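Local structure of oxalate biosynthetic component 1 (Burkholderia thailandensis, 5IKY) at residues R675-K680 / R734-A739; D615-H620 / A633-R638; L721-L726 / S851-R856. The protein takes part in quorum sensing-dependent oxalate production as a bifunctional enzyme with both serine hydrolase and lyase activity. All coordinates share one frame; numbering follows the deposited sequence.

Following the chain from the N terminus, contact 2 comes first: it closes a short loop as helix 629-641 returns to pack on residues 615-620, and it is complete before contact 1 opens at residue 675. Contact 1 then joins a loop ahead of helix 682-690 to the chain leaving helix 715-734. Contact 3 begins on that same helix, inside the span of contact 1, and ends far along at helix 849-860, so contacts 1 and 3 cross. Contacts 1 and 2 touch, through Asn738 with Glu618 and His620. Contact 3, centred about 20 Å from the centre of contact 1, joins a helix of the cap to one of the C-terminal hydrolase region.

Contact 1 of 3, residues R675-K680 / R734-A739; sequences RVDQFK and RDRSNA
Gln678 and Ser737 make the closest well-defined packing here, with the Gln678 amide laid against the serine methylene: NE2 of Gln678 is 3.4 Å from CB of Ser737. A bend at chi2 (-63°) brings the amide round to this place. The same NE2 donates to the backbone oxygen of Leu733, so glutamine suits the site twice over, being long enough to cross to the other loop and carrying an N-H for a carbonyl near the end of helix 715-734. Beside it, Arg736 runs past Asp677 in the opposite direction. A long, flexible arginine can reach from the turn to the aspartate, its charge complementing the carboxylate. The carboxylate and guanidinium planes are 55° apart, and the salt bridge is long, 3.8 Å from OD2 of Asp677 to NE of Arg736. NH2 of Arg736 also points at the Asp677 carbonyl oxygen, but that approach is too short to be trusted in detail.

Behind these groups, Ser737 OG bonds to Arg734 O at 2.8 Å, and Ser737 N also donates to this oxygen. A small hydroxyl side chain can fold back in this way and brace the turn. Farther out, Gln678 O accepts from Arg616 NE, and Arg734 pairs with Asp615. Residues 734-737 form a type I beta turn as the chain leaves helix 715-734, docked against the short 3-10 segment 676-678.

Contact 2 of 3, residues D615-H620 / A633-R638; sequences DRYEDH and ALNFAR
The Tyr617 ring and the Asn635 side-chain amide meet almost at right angles, their planes 89° apart, and the amide nitrogen comes at the ring obliquely, near its hydroxyl end. ND2 of Asn635 is 3.2 Å from OH of Tyr617 and 3.6 Å from CE2 of Tyr617. The two side chains approach from opposite directions, the tyrosine from the loop before helix 629-641 and the asparagine from the helix itself. With the CA atoms of Tyr617 and Asn635 10.1 Å apart, a side chain as long as tyrosine's can reach across. Tyr617 also packs on Val674.

The amide is held mainly by backbone groups. CG of Asn635 lies beside the backbone N (chi1 -69°), which turns the group back along the helix, where ND2 donates to Pro631 O. ND2 donates as well to Tyr672 O, and OD1 accepts from Val674 N. OD1 further receives a weak bond from NH1 of Arg638, one turn on, at 2.9 Å. Arg638 NH1 also reaches Val674 O.

Asparagine suits this buried position because one small group offers both donor and acceptor to the chain at residues 672-674. Bonds at both ends of the amide define its orientation and probably resist a flip, so Tyr617 is packed against a polar group whose main partners are already in place.

Contact 3 of 3, residues L721-L726 / S851-R856; sequences LLYHAL and SMLHNR
This is a buried, nearly antiparallel helix-helix contact, in which residues 721-726 of helix 715-734, from the cap region, lie against residues 851-856 of helix 849-860, from the C-terminal hydrolase region. The axes of the short segments approach to 8.3 Å with their directions 159° apart. The CA atoms of Tyr723 and His854 are the nearest across the two segments, and two side-chain pairs carry most of the contact.

In the first pair Leu853 lies over one face of the Tyr723 ring. CB of Leu853 stands 3.9 Å from the centroid of the Tyr723 ring, almost straight above its centre, a well-formed CH-pi contact. CD1 of Leu853 reaches the rim of the same face on the hydroxyl side, 3.4 Å from CE1 of Tyr723. A branched aliphatic residue suits this place because its methylene and one methyl together can cover much of a flat aromatic surface.

The second pair is made of His724 and His854, which lie side by side and point the same way. In both histidines CG lies opposite the backbone N, and this carries the two imidazoles out along the same flank of the interface. The edge of His724 is turned to the face of His854 in a T-shaped stack, with ring centroids 5.3 Å apart and planes at 77°. The His854 ring is steadied by the hydrogen bond between its ND1 and Ala720 O, one turn before His724, and Glu549 touches both histidines.

Helices 682-690 and 554-560 pack on other sides of helix 715-734, through Leu722 and Leu721 among others. The contact is thus a cap-to-core junction of an alpha/beta hydrolase, with a cap helix seated on a helix that follows strand 832-836 of the central sheet.

Contact 1 of 3, residues R675-K680 / R734-A739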
loop_
_atom_site.group_PDB
_atom_site.type_symbol
_atom_site.label_atom_id
_atom_site.label_comp_id
_atom_site.label_asym_id
_atom_site.label_seq_id
_atom_site.Cartn_x
_atom_site.Cartn_y
_atom_site.Cartn_z
ATOM N N ARG A 675 -36.253 -13.334 4.953
ATOM C CA ARG A 675 -37.251 -13.384 6.015
ATOM C C ARG A 675 -36.689 -12.810 7.312
ATOM O O ARG A 675 -35.489 -12.903 7.573
ATOM C CB ARG A 675 -37.734 -14.820 6.231
ATOM N N VAL A 676 -37.563 -12.216 8.117
ATOM C CA VAL A 676 -37.149 -11.512 9.325
ATOM C C VAL A 676 -36.524 -12.449 10.359
ATOM O O VAL A 676 -35.554 -12.087 11.024
ATOM C CB VAL A 676 -38.336 -10.759 9.964
ATOM C CG1 VAL A 676 -37.916 -10.085 11.264
ATOM C CG2 VAL A 676 -38.893 -9.733 8.989
ATOM N N ASP A 677 -37.060 -13.660 10.486
ATOM C CA ASP A 677 -36.540 -14.594 11.481
ATOM C C ASP A 677 -35.285 -15.305 10.973
ATOM O O ASP A 677 -34.763 -16.209 11.626
ATOM C CB ASP A 677 -37.609 -15.615 11.888
ATOM C CG ASP A 677 -37.664 -16.811 10.958
ATOM O OD1 ASP A 677 -37.706 -16.612 9.724
ATOM O OD2 ASP A 677 -37.660 -17.953 11.465
ATOM N N GLN A 678 -34.805 -14.888 9.805
ATOM C CA GLN A 678 -33.513 -15.340 9.304
ATOM C C GLN A 678 -32.468 -14.243 9.486
ATOM O O GLN A 678 -31.324 -14.384 9.051
ATOM C CB GLN A 678 -33.607 -15.750 7.832
ATOM C CG GLN A 678 -34.059 -17.187 7.616
ATOM C CD GLN A 678 -33.091 -18.200 8.202
ATOM O OE1 GLN A 678 -31.926 -18.264 7.808
ATOM N NE2 GLN A 678 -33.571 -19.001 9.146
ATOM N N PHE A 679 -32.872 -13.148 10.127
ATOM C CA PHE A 679 -31.947 -12.067 10.450
ATOM C C PHE A 679 -30.934 -12.525 11.487
ATOM O O PHE A 679 -31.281 -13.213 12.447
ATOM C CB PHE A 679 -32.690 -10.833 10.973
ATOM C CG PHE A 679 -33.342 -10.007 9.900
ATOM C CD1 PHE A 679 -33.089 -10.252 8.559
ATOM C CD2 PHE A 679 -34.201 -8.973 10.235
ATOM C CE1 PHE A 679 -33.689 -9.485 7.575
ATOM C CE2 PHE A 679 -34.802 -8.203 9.257
ATOM C CZ PHE A 679 -34.546 -8.460 7.925
ATOM N N LYS A 680 -29.679 -12.141 11.287
ATOM C CA LYS A 680 -28.625 -12.459 12.237
ATOM C C LYS A 680 -28.779 -11.622 13.501
ATOM O O LYS A 680 -28.946 -10.405 13.426
ATOM C CB LYS A 680 -27.251 -12.220 11.608
ATOM C CG LYS A 680 -26.986 -13.049 10.365
ATOM C CD LYS A 680 -25.729 -12.586 9.648
ATOM C CE LYS A 680 -25.470 -13.419 8.405
ATOM N NZ LYS A 680 -24.290 -12.924 7.643
ATOM N N ARG A 734 -29.730 -21.795 10.574
ATOM C CA ARG A 734 -29.919 -22.630 9.393
ATOM C C ARG A 734 -30.972 -23.709 9.640
ATOM O O ARG A 734 -31.649 -24.158 8.714
ATOM C CB ARG A 734 -28.595 -23.275 8.975
ATOM C CG ARG A 734 -28.606 -23.855 7.568
ATOM C CD ARG A 734 -27.323 -24.615 7.262
ATOM N NE ARG A 734 -27.197 -24.910 5.837
ATOM C CZ ARG A 734 -27.801 -25.924 5.226
ATOM N NH1 ARG A 734 -28.578 -26.750 5.914
ATOM N NH2 ARG A 734 -27.628 -26.111 3.924
ATOM N N ASP A 735 -31.104 -24.115 10.898
ATOM C CA ASP A 735 -32.046 -25.161 11.279
ATOM C C ASP A 735 -33.491 -24.664 11.265
ATOM O O ASP A 735 -34.427 -25.459 11.322
ATOM C CB ASP A 735 -31.691 -25.709 12.661
ATOM C CG ASP A 735 -30.352 -26.420 12.680
ATOM O OD1 ASP A 735 -29.626 -26.350 11.665
ATOM O OD2 ASP A 735 -30.022 -27.045 13.709
ATOM N N ARG A 736 -33.666 -23.348 11.190
ATOM C CA ARG A 736 -34.998 -22.756 11.139
ATOM C C ARG A 736 -35.340 -22.277 9.732
ATOM O O ARG A 736 -36.314 -21.552 9.536
ATOM C CB ARG A 736 -35.111 -21.582 12.114
ATOM C CG ARG A 736 -34.704 -21.891 13.542
ATOM C CD ARG A 736 -35.227 -20.816 14.480
ATOM N NE ARG A 736 -35.161 -19.488 13.876
ATOM C CZ ARG A 736 -34.199 -18.602 14.112
ATOM N NH1 ARG A 736 -33.213 -18.895 14.951
ATOM N NH2 ARG A 736 -34.224 -17.419 13.515
ATOM N N SER A 737 -34.530 -22.675 8.756
ATOM C CA SER A 737 -34.744 -22.243 7.380
ATOM C C SER A 737 -35.071 -23.419 6.470
ATOM O O SER A 737 -34.956 -24.579 6.868
ATOM C CB SER A 737 -33.509 -21.509 6.852
ATOM O OG SER A 737 -32.413 -22.396 6.698
ATOM N N ASN A 738 -35.484 -23.111 5.245
ATOM C CA ASN A 738 -35.690 -24.138 4.233
ATOM C C ASN A 738 -34.434 -24.300 3.386
ATOM O O ASN A 738 -34.498 -24.381 2.159
ATOM C CB ASN A 738 -36.898 -23.805 3.354
ATOM C CG ASN A 738 -36.794 -22.437 2.710
ATOM O OD1 ASN A 738 -36.091 -21.557 3.205
ATOM N ND2 ASN A 738 -37.501 -22.251 1.600
ATOM N N ALA A 739 -33.287 -24.335 4.057
ATOM C CA ALA A 739 -32.014 -24.560 3.392
ATOM C C ALA A 739 -31.872 -26.029 3.024
ATOM O O ALA A 739 -32.408 -26.901 3.711
ATOM C CB ALA A 739 -30.864 -24.117 4.278
#

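Contact 2 of 3, residues D615-H620 / A633-R638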
loop_
_atom_site.group_PDB
_atom_site.type_symbol
_atom_site.label_atom_id
_atom_site.label_comp_id
_atom_site.label_asym_id
_atom_site.label_seq_id
_atom_site.Cartn_x
_atom_site.Cartn_y
_atom_site.Cartn_z
ATOM N N ASP A 615 -28.520 -19.822 2.094
ATOM C CA ASP A 615 -29.159 -20.623 3.134
ATOM C C ASP A 615 -30.163 -19.800 3.939
ATOM O O ASP A 615 -31.086 -20.347 4.541
ATOM C CB ASP A 615 -28.108 -21.227 4.070
ATOM C CG ASP A 615 -27.238 -22.264 3.382
ATOM O OD1 ASP A 615 -27.255 -22.327 2.134
ATOM O OD2 ASP A 615 -26.533 -23.015 4.092
ATOM N N ARG A 616 -29.975 -18.483 3.943
ATOM C CA ARG A 616 -30.860 -17.577 4.665
ATOM C C ARG A 616 -32.038 -17.131 3.802
ATOM O O ARG A 616 -32.995 -16.541 4.303
ATOM C CB ARG A 616 -30.084 -16.354 5.161
ATOM C CG ARG A 616 -29.052 -16.663 6.235
ATOM C CD ARG A 616 -28.179 -15.452 6.531
ATOM N NE ARG A 616 -28.962 -14.299 6.966
ATOM C CZ ARG A 616 -28.753 -13.056 6.548
ATOM N NH1 ARG A 616 -27.786 -12.802 5.678
ATOM N NH2 ARG A 616 -29.513 -12.065 6.996
ATOM N N TYR A 617 -31.961 -17.413 2.505
ATOM C CA TYR A 617 -33.006 -17.005 1.569
ATOM C C TYR A 617 -34.083 -18.076 1.423
ATOM O O TYR A 617 -33.783 -19.257 1.247
ATOM C CB TYR A 617 -32.399 -16.673 0.202
ATOM C CG TYR A 617 -31.576 -15.402 0.199
ATOM C CD1 TYR A 617 -30.298 -15.374 0.744
ATOM C CD2 TYR A 617 -32.077 -14.228 -0.350
ATOM C CE1 TYR A 617 -29.543 -14.213 0.747
ATOM C CE2 TYR A 617 -31.328 -13.064 -0.354
ATOM C CZ TYR A 617 -30.063 -13.061 0.196
ATOM O OH TYR A 617 -29.315 -11.904 0.194
ATOM N N GLU A 618 -35.340 -17.650 1.502
ATOM C CA GLU A 618 -36.476 -18.562 1.438
ATOM C C GLU A 618 -36.609 -19.206 0.061
ATOM O O GLU A 618 -36.722 -20.426 -0.061
ATOM C CB GLU A 618 -37.767 -17.821 1.793
ATOM C CG GLU A 618 -38.999 -18.707 1.875
ATOM C CD GLU A 618 -39.278 -19.191 3.285
ATOM O OE1 GLU A 618 -40.232 -18.683 3.910
ATOM O OE2 GLU A 618 -38.543 -20.078 3.769
ATOM N N ASP A 619 -36.596 -18.375 -0.976
ATOM C CA ASP A 619 -36.752 -18.849 -2.346
ATOM C C ASP A 619 -35.399 -19.011 -3.034
ATOM O O ASP A 619 -35.152 -18.416 -4.083
ATOM C CB ASP A 619 -37.634 -17.888 -3.146
ATOM C CG ASP A 619 -38.971 -17.628 -2.476
ATOM O OD1 ASP A 619 -39.419 -18.480 -1.678
ATOM O OD2 ASP A 619 -39.575 -16.567 -2.746
ATOM N N HIS A 620 -34.526 -19.819 -2.439
ATOM C CA HIS A 620 -33.178 -19.999 -2.967
ATOM C C HIS A 620 -33.156 -20.878 -4.214
ATOM O O HIS A 620 -32.311 -20.698 -5.092
ATOM C CB HIS A 620 -32.260 -20.594 -1.895
ATOM C CG HIS A 620 -32.784 -21.853 -1.275
ATOM N ND1 HIS A 620 -32.398 -23.107 -1.697
ATOM C CD2 HIS A 620 -33.654 -22.050 -0.256
ATOM C CE1 HIS A 620 -33.013 -24.023 -0.969
ATOM N NE2 HIS A 620 -33.779 -23.407 -0.088
ATOM N N ALA A 633 -26.282 -6.683 0.015
ATOM C CA ALA A 633 -26.178 -5.341 0.572
ATOM C C ALA A 633 -27.546 -4.789 0.964
ATOM O O ALA A 633 -27.674 -4.084 1.965
ATOM C CB ALA A 633 -25.499 -4.413 -0.419
ATOM N N LEU A 634 -28.563 -5.113 0.173
ATOM C CA LEU A 634 -29.916 -4.646 0.443
ATOM C C LEU A 634 -30.460 -5.236 1.737
ATOM O O LEU A 634 -30.926 -4.507 2.614
ATOM C CB LEU A 634 -30.848 -4.989 -0.720
ATOM C CG LEU A 634 -30.570 -4.257 -2.033
ATOM C CD1 LEU A 634 -31.672 -4.534 -3.048
ATOM C CD2 LEU A 634 -30.419 -2.766 -1.782
ATOM N N ASN A 635 -30.399 -6.559 1.850
ATOM C CA ASN A 635 -30.864 -7.243 3.049
ATOM C C ASN A 635 -30.039 -6.857 4.271
ATOM O O ASN A 635 -30.555 -6.811 5.386
ATOM C CB ASN A 635 -30.829 -8.757 2.849
ATOM C CG ASN A 635 -31.860 -9.234 1.848
ATOM O OD1 ASN A 635 -33.050 -9.317 2.156
ATOM N ND2 ASN A 635 -31.409 -9.557 0.641
ATOM N N PHE A 636 -28.757 -6.582 4.050
ATOM C CA PHE A 636 -27.877 -6.112 5.112
ATOM C C PHE A 636 -28.414 -4.818 5.705
ATOM O O PHE A 636 -28.456 -4.651 6.924
ATOM C CB PHE A 636 -26.457 -5.903 4.584
ATOM C CG PHE A 636 -25.504 -5.349 5.605
ATOM C CD1 PHE A 636 -24.862 -6.189 6.500
ATOM C CD2 PHE A 636 -25.241 -3.990 5.664
ATOM C CE1 PHE A 636 -23.983 -5.684 7.438
ATOM C CE2 PHE A 636 -24.362 -3.478 6.600
ATOM C CZ PHE A 636 -23.732 -4.326 7.488
ATOM N N ALA A 637 -28.822 -3.907 4.828
ATOM C CA ALA A 637 -29.406 -2.642 5.248
ATOM C C ALA A 637 -30.699 -2.883 6.017
ATOM O O ALA A 637 -30.926 -2.286 7.067
ATOM C CB ALA A 637 -29.658 -1.749 4.047
ATOM N N ARG A 638 -31.541 -3.766 5.487
ATOM C CA ARG A 638 -32.774 -4.155 6.160
ATOM C C ARG A 638 -32.468 -4.782 7.516
ATOM O O ARG A 638 -33.181 -4.561 8.493
ATOM C CB ARG A 638 -33.571 -5.141 5.303
ATOM C CG ARG A 638 -33.894 -4.643 3.904
ATOM C CD ARG A 638 -34.594 -5.721 3.084
ATOM N NE ARG A 638 -35.829 -6.182 3.715
ATOM C CZ ARG A 638 -36.033 -7.423 4.147
ATOM N NH1 ARG A 638 -35.083 -8.340 4.017
ATOM N NH2 ARG A 638 -37.191 -7.751 4.708
#

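Contact 3 of 3, residues L721-L726 / S851-R856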
loop_
_atom_site.group_PDB
_atom_site.type_symbol
_atom_site.label_atom_id
_atom_site.label_comp_id
_atom_site.label_asym_id
_atom_site.label_seq_id
_atom_site.Cartn_x
_atom_site.Cartn_y
_atom_site.Cartn_z
ATOM N N LEU A 721 -11.627 -19.762 17.983
ATOM C CA LEU A 721 -12.679 -19.575 18.975
ATOM C C LEU A 721 -13.819 -18.724 18.427
ATOM O O LEU A 721 -14.991 -19.011 18.671
ATOM C CB LEU A 721 -12.110 -18.934 20.242
ATOM C CG LEU A 721 -11.206 -19.839 21.080
ATOM C CD1 LEU A 721 -10.538 -19.057 22.195
ATOM C CD2 LEU A 721 -12.016 -20.991 21.641
ATOM N N LEU A 722 -13.467 -17.676 17.690
ATOM C CA LEU A 722 -14.460 -16.785 17.098
ATOM C C LEU A 722 -15.345 -17.521 16.098
ATOM O O LEU A 722 -16.566 -17.369 16.110
ATOM C CB LEU A 722 -13.779 -15.598 16.419
ATOM C CG LEU A 722 -13.148 -14.571 17.357
ATOM C CD1 LEU A 722 -12.444 -13.476 16.566
ATOM C CD2 LEU A 722 -14.205 -13.988 18.274
ATOM N N TYR A 723 -14.725 -18.318 15.234
ATOM C CA TYR A 723 -15.476 -19.092 14.249
ATOM C C TYR A 723 -16.252 -20.227 14.906
ATOM O O TYR A 723 -17.260 -20.684 14.372
ATOM C CB TYR A 723 -14.545 -19.643 13.169
ATOM C CG TYR A 723 -14.316 -18.671 12.035
ATOM C CD1 TYR A 723 -15.369 -18.272 11.222
ATOM C CD2 TYR A 723 -13.053 -18.153 11.777
ATOM C CE1 TYR A 723 -15.174 -17.379 10.188
ATOM C CE2 TYR A 723 -12.846 -17.262 10.740
ATOM C CZ TYR A 723 -13.911 -16.881 9.946
ATOM O OH TYR A 723 -13.720 -15.997 8.911
ATOM N N HIS A 724 -15.777 -20.679 16.062
ATOM C CA HIS A 724 -16.490 -21.685 16.839
ATOM C C HIS A 724 -17.859 -21.154 17.251
ATOM O O HIS A 724 -18.880 -21.808 17.040
ATOM C CB HIS A 724 -15.680 -22.085 18.072
ATOM C CG HIS A 724 -16.278 -23.212 18.856
ATOM N ND1 HIS A 724 -17.446 -23.084 19.578
ATOM C CD2 HIS A 724 -15.861 -24.486 19.039
ATOM C CE1 HIS A 724 -17.726 -24.234 20.165
ATOM N NE2 HIS A 724 -16.779 -25.101 19.856
ATOM N N ALA A 725 -17.869 -19.961 17.837
ATOM C CA ALA A 725 -19.112 -19.318 18.240
ATOM C C ALA A 725 -19.938 -18.941 17.016
ATOM O O ALA A 725 -21.168 -19.005 17.039
ATOM C CB ALA A 725 -18.825 -18.087 19.087
ATOM N N LEU A 726 -19.250 -18.554 15.947
ATOM C CA LEU A 726 -19.905 -18.157 14.707
ATOM C C LEU A 726 -20.584 -19.360 14.061
ATOM O O LEU A 726 -21.656 -19.232 13.471
ATOM C CB LEU A 726 -18.895 -17.527 13.745
ATOM C CG LEU A 726 -19.405 -16.492 12.738
ATOM C CD1 LEU A 726 -18.265 -15.592 12.290
ATOM C CD2 LEU A 726 -20.052 -17.157 11.534
ATOM N N SER A 851 -17.559 -24.177 10.077
ATOM C CA SER A 851 -17.061 -25.445 10.596
ATOM C C SER A 851 -15.662 -25.727 10.058
ATOM O O SER A 851 -14.773 -26.150 10.795
ATOM C CB SER A 851 -18.006 -26.594 10.229
ATOM O OG SER A 851 -19.350 -26.289 10.557
ATOM N N MET A 852 -15.478 -25.484 8.764
ATOM C CA MET A 852 -14.200 -25.735 8.110
ATOM C C MET A 852 -13.168 -24.678 8.486
ATOM O O MET A 852 -11.981 -24.977 8.621
ATOM C CB MET A 852 -14.380 -25.782 6.590
ATOM C CG MET A 852 -15.382 -26.826 6.099
ATOM S SD MET A 852 -14.773 -28.525 6.165
ATOM C CE MET A 852 -15.307 -29.047 7.795
ATOM N N LEU A 853 -13.627 -23.442 8.651
ATOM C CA LEU A 853 -12.748 -22.349 9.044
ATOM C C LEU A 853 -12.207 -22.570 10.453
ATOM O O LEU A 853 -11.031 -22.320 10.719
ATOM C CB LEU A 853 -13.483 -21.011 8.952
ATOM C CG LEU A 853 -13.693 -20.497 7.525
ATOM C CD1 LEU A 853 -14.636 -19.316 7.493
ATOM C CD2 LEU A 853 -12.371 -20.107 6.925
ATOM N N HIS A 854 -13.065 -23.039 11.353
ATOM C CA HIS A 854 -12.630 -23.360 12.707
ATOM C C HIS A 854 -11.572 -24.451 12.686
ATOM O O HIS A 854 -10.532 -24.332 13.331
ATOM C CB HIS A 854 -13.804 -23.805 13.576
ATOM C CG HIS A 854 -13.383 -24.463 14.852
ATOM N ND1 HIS A 854 -12.984 -23.749 15.961
ATOM C CD2 HIS A 854 -13.280 -25.771 15.188
ATOM C CE1 HIS A 854 -12.661 -24.589 16.929
ATOM N NE2 HIS A 854 -12.831 -25.821 16.485
ATOM N N ASN A 855 -11.854 -25.516 11.943
ATOM C CA ASN A 855 -10.918 -26.620 11.778
ATOM C C ASN A 855 -9.570 -26.131 11.266
ATOM O O ASN A 855 -8.515 -26.553 11.743
ATOM C CB ASN A 855 -11.498 -27.662 10.821
ATOM C CG ASN A 855 -10.554 -28.815 10.581
ATOM O OD1 ASN A 855 -9.938 -28.919 9.519
ATOM N ND2 ASN A 855 -10.428 -29.690 11.569
ATOM N N ARG A 856 -9.629 -25.226 10.295
ATOM C CA ARG A 856 -8.451 -24.602 9.710
ATOM C C ARG A 856 -7.578 -23.930 10.770
ATOM O O ARG A 856 -6.390 -24.231 10.895
ATOM C CB ARG A 856 -8.882 -23.577 8.658
ATOM C CG ARG A 856 -8.184 -23.695 7.320
ATOM C CD ARG A 856 -8.751 -22.684 6.331
ATOM N NE ARG A 856 -8.616 -21.312 6.819
ATOM C CZ ARG A 856 -9.123 -20.247 6.205
ATOM N NH1 ARG A 856 -9.803 -20.388 5.077
ATOM N NH2 ARG A 856 -8.952 -19.039 6.722
#